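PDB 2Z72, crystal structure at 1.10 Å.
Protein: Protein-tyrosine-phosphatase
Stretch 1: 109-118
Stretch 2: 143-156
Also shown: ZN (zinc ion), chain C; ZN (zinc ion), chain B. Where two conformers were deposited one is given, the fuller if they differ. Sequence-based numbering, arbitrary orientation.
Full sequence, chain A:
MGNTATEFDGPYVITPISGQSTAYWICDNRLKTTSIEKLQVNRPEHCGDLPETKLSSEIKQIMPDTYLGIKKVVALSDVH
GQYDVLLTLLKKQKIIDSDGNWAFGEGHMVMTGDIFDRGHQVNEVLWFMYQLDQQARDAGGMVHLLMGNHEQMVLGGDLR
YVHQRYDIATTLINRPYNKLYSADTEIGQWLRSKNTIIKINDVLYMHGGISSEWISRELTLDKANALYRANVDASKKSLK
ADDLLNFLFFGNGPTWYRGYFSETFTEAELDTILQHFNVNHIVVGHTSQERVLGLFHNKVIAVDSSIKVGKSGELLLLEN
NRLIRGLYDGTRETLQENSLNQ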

# COMPACT_ATOMS: atom_id res chain seq x y z
N MET A 109 5.78 8.71 -4.21
CA MET A 109 5.93 7.31 -3.96
C MET A 109 4.61 6.61 -4.24
O MET A 109 3.58 7.10 -3.78
CB MET A 109 6.29 7.08 -2.46
CG MET A 109 6.26 5.62 -2.08
SD MET A 109 6.69 5.32 -0.34
CE MET A 109 8.40 5.61 -0.35
N VAL A 110 4.63 5.49 -4.93
CA VAL A 110 3.45 4.66 -5.11
C VAL A 110 3.76 3.33 -4.41
O VAL A 110 4.63 2.59 -4.85
CB VAL A 110 3.07 4.40 -6.56
CG1 VAL A 110 1.73 3.71 -6.61
CG2 VAL A 110 3.02 5.72 -7.35
N MET A 111 3.04 3.07 -3.34
CA MET A 111 3.12 1.74 -2.69
C MET A 111 1.87 0.99 -3.09
O MET A 111 0.77 1.31 -2.65
CB MET A 111 3.23 1.90 -1.16
CG MET A 111 3.21 0.52 -0.48
SD MET A 111 3.68 0.57 1.26
CE MET A 111 5.43 0.89 1.15
N THR A 112 2.02 0.04 -3.99
CA THR A 112 0.88 -0.60 -4.66
C THR A 112 0.25 -1.72 -3.84
O THR A 112 -0.05 -2.79 -4.41
CB THR A 112 1.25 -1.09 -6.06
OG1 THR A 112 2.34 -1.97 -6.01
CG2 THR A 112 1.71 0.09 -6.96
N GLY A 113 0.00 -1.48 -2.55
CA GLY A 113 -0.79 -2.41 -1.74
C GLY A 113 -0.00 -3.43 -0.93
O GLY A 113 1.21 -3.57 -1.01
N ASP A 114 -0.77 -4.11 -0.10
CA ASP A 114 -0.32 -5.29 0.68
C ASP A 114 0.72 -4.97 1.71
O ASP A 114 1.75 -5.63 1.87
CB ASP A 114 0.09 -6.45 -0.22
CG ASP A 114 -1.07 -7.29 -0.71
OD1 ASP A 114 -0.73 -8.42 -1.30
OD2 ASP A 114 -2.23 -6.89 -0.57
N ILE A 115 0.39 -3.95 2.55
CA ILE A 115 1.04 -3.76 3.84
C ILE A 115 0.67 -4.88 4.80
O ILE A 115 1.51 -5.42 5.52
CB ILE A 115 0.67 -2.41 4.46
CG1 ILE A 115 1.32 -1.27 3.68
CG2 ILE A 115 1.03 -2.39 5.94
CD1 ILE A 115 0.91 0.12 4.09
N PHE A 116 -0.62 -5.21 4.86
CA PHE A 116 -1.11 -6.22 5.80
C PHE A 116 -0.64 -7.64 5.45
O PHE A 116 -0.37 -7.97 4.30
CB PHE A 116 -2.61 -6.23 5.83
CG PHE A 116 -3.25 -5.07 6.54
CD1 PHE A 116 -3.66 -3.93 5.86
CD2 PHE A 116 -3.43 -5.12 7.90
CE1 PHE A 116 -4.24 -2.90 6.54
CE2 PHE A 116 -4.01 -4.08 8.56
CZ PHE A 116 -4.44 -2.98 7.90
N ASP A 117 -0.62 -8.44 6.51
CA ASP A 117 -0.60 -9.90 6.55
C ASP A 117 0.79 -10.47 6.33
O ASP A 117 1.71 -9.84 5.82
CB ASP A 117 -1.63 -10.46 5.55
CG ASP A 117 -3.06 -10.25 5.97
OD1 ASP A 117 -3.96 -10.52 5.11
OD2 ASP A 117 -3.30 -9.86 7.13
N ARG A 118 0.89 -11.72 6.79
CA ARG A 118 2.07 -12.57 6.84
C ARG A 118 3.06 -12.12 7.89
O ARG A 118 3.49 -12.91 8.74
CB ARG A 118 2.73 -12.78 5.47
CG ARG A 118 3.85 -13.81 5.62
CD ARG A 118 4.47 -14.08 4.23
NE ARG A 118 5.71 -14.85 4.42
CZ ARG A 118 6.33 -15.54 3.47
NH1 ARG A 118 5.81 -15.56 2.24
NH2 ARG A 118 7.45 -16.20 3.77
N VAL A 143 2.75 10.56 -1.08
CA VAL A 143 2.69 9.11 -1.03
C VAL A 143 1.30 8.70 -1.48
O VAL A 143 0.28 9.17 -0.97
CB VAL A 143 2.88 8.62 0.43
CG1 VAL A 143 2.58 7.14 0.55
CG2 VAL A 143 4.27 8.96 0.93
N HIS A 144 1.27 7.81 -2.46
CA HIS A 144 0.09 7.13 -2.93
C HIS A 144 0.12 5.72 -2.35
O HIS A 144 0.82 4.85 -2.84
CB HIS A 144 0.05 7.02 -4.46
CG HIS A 144 0.19 8.33 -5.14
ND1 HIS A 144 -0.90 9.16 -5.42
CD2 HIS A 144 1.29 8.95 -5.63
CE1 HIS A 144 -0.40 10.18 -6.04
NE2 HIS A 144 0.93 10.13 -6.18
N LEU A 145 -0.65 5.52 -1.26
CA LEU A 145 -0.79 4.17 -0.74
C LEU A 145 -2.02 3.58 -1.41
O LEU A 145 -3.13 4.08 -1.19
CB LEU A 145 -1.01 4.16 0.75
CG LEU A 145 -1.30 2.78 1.37
CD1 LEU A 145 -0.22 1.76 1.03
CD2 LEU A 145 -1.48 2.92 2.85
N LEU A 146 -1.84 2.57 -2.25
CA LEU A 146 -2.96 1.94 -2.92
C LEU A 146 -3.42 0.74 -2.12
O LEU A 146 -2.64 0.04 -1.44
CB LEU A 146 -2.65 1.47 -4.34
CG LEU A 146 -2.00 2.53 -5.23
CD1 LEU A 146 -1.81 1.96 -6.63
CD2 LEU A 146 -2.82 3.81 -5.26
N MET A 147 -4.72 0.46 -2.19
CA MET A 147 -5.28 -0.76 -1.59
C MET A 147 -4.93 -2.00 -2.37
O MET A 147 -5.14 -2.08 -3.58
CB MET A 147 -6.79 -0.67 -1.55
CG MET A 147 -7.37 0.44 -0.72
SD MET A 147 -7.30 0.11 1.08
CE MET A 147 -8.68 -0.95 1.29
N GLY A 148 -4.37 -2.99 -1.68
CA GLY A 148 -4.16 -4.29 -2.24
C GLY A 148 -5.18 -5.28 -1.83
O GLY A 148 -6.14 -4.97 -1.07
N ASN A 149 -5.04 -6.54 -2.26
CA ASN A 149 -6.02 -7.53 -1.86
C ASN A 149 -5.98 -7.78 -0.35
O ASN A 149 -7.08 -8.02 0.20
CB ASN A 149 -5.90 -8.85 -2.65
CG ASN A 149 -4.62 -9.59 -2.47
OD1 ASN A 149 -3.54 -9.01 -2.58
ND2 ASN A 149 -4.65 -10.89 -2.28
N HIS A 150 -4.82 -7.70 0.28
CA HIS A 150 -4.84 -7.92 1.74
C HIS A 150 -5.44 -6.78 2.52
O HIS A 150 -6.07 -7.02 3.57
CB HIS A 150 -3.46 -8.28 2.24
CG HIS A 150 -3.10 -9.69 1.81
ND1 HIS A 150 -3.22 -10.76 2.66
CD2 HIS A 150 -2.70 -10.15 0.61
CE1 HIS A 150 -2.87 -11.82 1.99
NE2 HIS A 150 -2.54 -11.53 0.74
N GLU A 151 -5.34 -5.52 2.09
CA GLU A 151 -6.11 -4.46 2.72
C GLU A 151 -7.60 -4.75 2.65
O GLU A 151 -8.33 -4.57 3.61
CB GLU A 151 -5.80 -3.08 2.12
CG GLU A 151 -4.48 -2.47 2.50
CD GLU A 151 -3.29 -3.25 2.00
OE1 GLU A 151 -2.34 -3.47 2.75
OE2 GLU A 151 -3.33 -3.61 0.79
N GLN A 152 -8.06 -5.17 1.45
CA GLN A 152 -9.47 -5.46 1.28
C GLN A 152 -9.92 -6.64 2.15
O GLN A 152 -10.96 -6.60 2.82
CB GLN A 152 -9.80 -5.75 -0.19
CG GLN A 152 -9.54 -4.55 -1.10
CD GLN A 152 -9.64 -4.88 -2.58
OE1 GLN A 152 -9.45 -6.03 -2.98
NE2 GLN A 152 -9.95 -3.86 -3.37
N MET A 153 -9.10 -7.67 2.18
CA MET A 153 -9.42 -8.85 2.99
C MET A 153 -9.53 -8.49 4.47
O MET A 153 -10.52 -8.77 5.12
CB MET A 153 -8.38 -9.94 2.78
CG MET A 153 -8.78 -10.78 1.56
SD MET A 153 -7.84 -12.29 1.39
CE MET A 153 -6.25 -11.70 0.84
N VAL A 154 -8.51 -7.81 5.02
CA VAL A 154 -8.51 -7.46 6.42
C VAL A 154 -9.71 -6.61 6.74
O VAL A 154 -10.44 -6.85 7.71
CB VAL A 154 -7.20 -6.78 6.84
CG1 VAL A 154 -7.32 -6.11 8.17
CG2 VAL A 154 -6.07 -7.86 6.83
N LEU A 155 -9.93 -5.54 5.98
CA LEU A 155 -10.99 -4.61 6.32
C LEU A 155 -12.35 -5.33 6.23
O LEU A 155 -13.25 -5.00 7.01
CB LEU A 155 -10.95 -3.35 5.47
CG LEU A 155 -10.09 -2.22 6.04
CD1 LEU A 155 -8.70 -2.55 6.42
CD2 LEU A 155 -10.21 -1.07 5.00
N GLY A 156 -12.46 -6.29 5.33
CA GLY A 156 -13.69 -7.02 5.14
C GLY A 156 -13.89 -8.24 6.02
O GLY A 156 -14.97 -8.85 5.92
ZN ZN C . -1.60 -9.24 -3.25
ZN ZN B . 1.13 -9.52 -1.52
O HOH W 1 2.81 -10.68 -2.06
O HOH W 2 -0.13 -10.44 -2.73

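Two parallel β-strands open into loops that buried carboxylates, a helix N-terminus and a zinc ion tie together, burying 899 Å². Along the strands, His 144 N donates to Met 109 O (2.8 Å), Met 111 N to His 144 O (2.9 Å) and Leu 146 N to Met 111 O (2.9 Å). Val 110 and His 144 share one face of the sheet; Met 109, Met 111, Val 143 and Leu 145 line the other, where Leu 145 CD1 packs on Met 111 CG (3.9 Å) and Ile 115 CD1 (3.7 Å). Past the strands the backbones nearly touch: a CB on Gly 113 would clash with Gly 148 CA, and one on Gly 148 with Asp 114 OD2, so glycine suits both places. Glu 151 gathers loop amides, its carboxylate giving two acceptors to buried NH groups: OE2 to Asp 114 N (2.8 Å), OE1 to Phe 116 N (3.2 Å). Asp 114 divides its carboxylate: OD2 accepts from His 150 N (2.8 Å), while OD1 bridges both zinc ions (2.2 and 2.3 Å), the more distant of which also binds Asn 149 OD1 (2.1 Å). Asp 117 OD1 receives a short, nearly linear bond from His 150 ND1 (2.6 Å), and Val 154 CG1 covers one face of the Phe 116 ring, 3.9 Å from CE2.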